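Local coordinates for protein IclR family transcriptional regulator (Brucella abortus, PDB 5WHM) that probably represses transcription as an IclR-type regulator, with a helix-turn-helix domain expected to bind DNA and a C-terminal domain expected to sense a small-molecule effector, at residues C[231-236]-C[257-262]. Numbering follows the deposited sequence. Where two conformers were deposited one is given.
With ACY (acetic acid), chain J.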
# COMPACT_ATOMS: atom_id res chain seq x y z
N LEU C 231 12.41 -10.01 -10.41
CA LEU C 231 12.13 -10.22 -9.00
C LEU C 231 13.41 -10.70 -8.32
O LEU C 231 14.27 -11.30 -8.95
CB LEU C 231 11.02 -11.25 -8.79
CG LEU C 231 9.67 -10.98 -9.40
CD1 LEU C 231 8.79 -12.23 -9.28
CD2 LEU C 231 9.04 -9.77 -8.72
N VAL C 232 13.56 -10.37 -7.04
CA VAL C 232 14.77 -10.80 -6.34
C VAL C 232 14.33 -11.43 -5.03
O VAL C 232 13.46 -10.89 -4.34
CB VAL C 232 15.74 -9.63 -6.07
CG1 VAL C 232 17.05 -10.19 -5.51
CG2 VAL C 232 15.98 -8.79 -7.33
N PHE C 233 14.95 -12.58 -4.70
CA PHE C 233 14.67 -13.27 -3.45
C PHE C 233 15.88 -13.19 -2.55
O PHE C 233 17.02 -13.31 -3.02
CB PHE C 233 14.25 -14.72 -3.72
CG PHE C 233 13.01 -14.81 -4.57
CD1 PHE C 233 13.09 -14.70 -5.96
CD2 PHE C 233 11.75 -14.93 -3.97
CE1 PHE C 233 11.91 -14.72 -6.76
CE2 PHE C 233 10.58 -14.97 -4.75
CZ PHE C 233 10.66 -14.88 -6.15
N ASN C 234 15.68 -12.94 -1.26
CA ASN C 234 16.83 -12.91 -0.38
C ASN C 234 16.56 -13.74 0.87
O ASN C 234 15.44 -14.21 1.13
CB ASN C 234 17.26 -11.48 0.01
CG ASN C 234 16.30 -10.79 0.99
OD1 ASN C 234 15.28 -11.35 1.40
ND2 ASN C 234 16.62 -9.55 1.36
N CYS C 235 17.62 -13.94 1.63
CA CYS C 235 17.54 -14.64 2.90
C CYS C 235 18.60 -13.99 3.76
O CYS C 235 19.77 -13.94 3.35
CB CYS C 235 17.77 -16.13 2.72
SG CYS C 235 17.74 -17.05 4.30
N GLY C 236 18.22 -13.46 4.91
CA GLY C 236 19.17 -12.65 5.65
C GLY C 236 18.76 -12.59 7.09
O GLY C 236 17.67 -13.05 7.46
N GLU C 257 18.49 -22.75 -5.88
CA GLU C 257 17.60 -23.85 -6.23
C GLU C 257 16.13 -23.45 -6.03
O GLU C 257 15.28 -23.83 -6.83
CB GLU C 257 17.94 -25.08 -5.40
CG GLU C 257 17.04 -26.28 -5.65
CD GLU C 257 17.08 -26.79 -7.10
OE1 GLU C 257 18.05 -26.48 -7.83
OE2 GLU C 257 16.13 -27.51 -7.49
N MSE C 258 15.84 -22.71 -4.97
CA MSE C 258 14.47 -22.22 -4.70
C MSE C 258 13.98 -21.35 -5.85
O MSE C 258 12.87 -21.53 -6.35
CB MSE C 258 14.39 -21.45 -3.39
CG MSE C 258 12.91 -21.11 -2.93
SE MSE C 258 12.95 -19.72 -1.57
CE MSE C 258 13.19 -18.14 -2.70
N VAL C 259 14.80 -20.38 -6.26
CA VAL C 259 14.42 -19.51 -7.37
C VAL C 259 14.21 -20.33 -8.65
O VAL C 259 13.29 -20.05 -9.42
CB VAL C 259 15.48 -18.40 -7.55
CG1 VAL C 259 15.27 -17.64 -8.86
CG2 VAL C 259 15.41 -17.44 -6.37
N HIS C 260 15.05 -21.34 -8.88
CA HIS C 260 14.83 -22.21 -10.03
C HIS C 260 13.49 -22.94 -9.93
O HIS C 260 12.78 -23.08 -10.93
CB HIS C 260 15.97 -23.23 -10.17
CG HIS C 260 15.86 -24.07 -11.39
ND1 HIS C 260 15.21 -25.29 -11.41
CD2 HIS C 260 16.29 -23.85 -12.66
CE1 HIS C 260 15.26 -25.79 -12.63
NE2 HIS C 260 15.91 -24.95 -13.41
N ASN C 261 13.14 -23.41 -8.73
CA ASN C 261 11.84 -24.06 -8.55
C ASN C 261 10.69 -23.08 -8.80
O ASN C 261 9.73 -23.41 -9.49
CB ASN C 261 11.73 -24.68 -7.14
CG ASN C 261 12.64 -25.93 -6.94
OD1 ASN C 261 12.87 -26.69 -7.88
ND2 ASN C 261 13.12 -26.13 -5.71
N ILE C 262 10.81 -21.86 -8.26
CA ILE C 262 9.79 -20.83 -8.52
C ILE C 262 9.67 -20.57 -10.01
O ILE C 262 8.57 -20.53 -10.58
CB ILE C 262 10.12 -19.54 -7.75
CG1 ILE C 262 10.08 -19.80 -6.24
CG2 ILE C 262 9.13 -18.41 -8.13
CD1 ILE C 262 10.51 -18.62 -5.42
C ACY J . 19.79 -7.32 2.20
O ACY J . 19.29 -7.82 1.15
OXT ACY J . 20.99 -6.95 2.31
CH3 ACY J . 18.90 -7.16 3.39
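The ring of Phe-233 takes Ile-262 over one face: the delta methyl CD1 stands 4.0 Å from the ring centroid and 24° off the ring normal, a CH-pi contact displaced toward the rim. CE2 of Phe-233 is closest to that CD1, at 3.7 Å. Two more methyls meet the ring obliquely. Val-259 CG2 reaches CD1 of Phe-233 at 3.6 Å, while CE of the selenomethionine Met-258 lies 3.7 Å from CB of Phe-233 and about as near to its CD2. Phe-233 CG stands anti to its own carbonyl carbon, and the ring projects from the sheet to the helix. Met-258 extends through its first two torsions and then bends at chi3 (79°), which brings its terminal methyl back against the base of the ring.

No hydrogen bond crosses between 231-236 and 257-262; the joint is wholly apolar, and all four touching residues are buried. The N-to-C directions of the two segments make an angle of 144°, nearer antiparallel than parallel. Their axes approach to 9.9 Å, a separation bridged by side chains. Leu-107 of helix 101-115 touches Met-258 and Ile-262, extending the same hydrophobic layer.

Asn-234 points away from the helix, and its ND2 donates to O of an acetic acid molecule, probably from the crystallisation liquor, at 3.2 Å. Ser-157 OG and Val-158 N also bond this molecule, so the strand has an apolar face toward 257-262 and, on its other side, a polar spot that holds acetic acid, in a position that may correspond to the effector pocket of IclR relatives. Helix 244-265 packed on central strand 229-238 of the antiparallel six-stranded sheet is the arrangement of the GAF-like fold of IclR C-terminal domains.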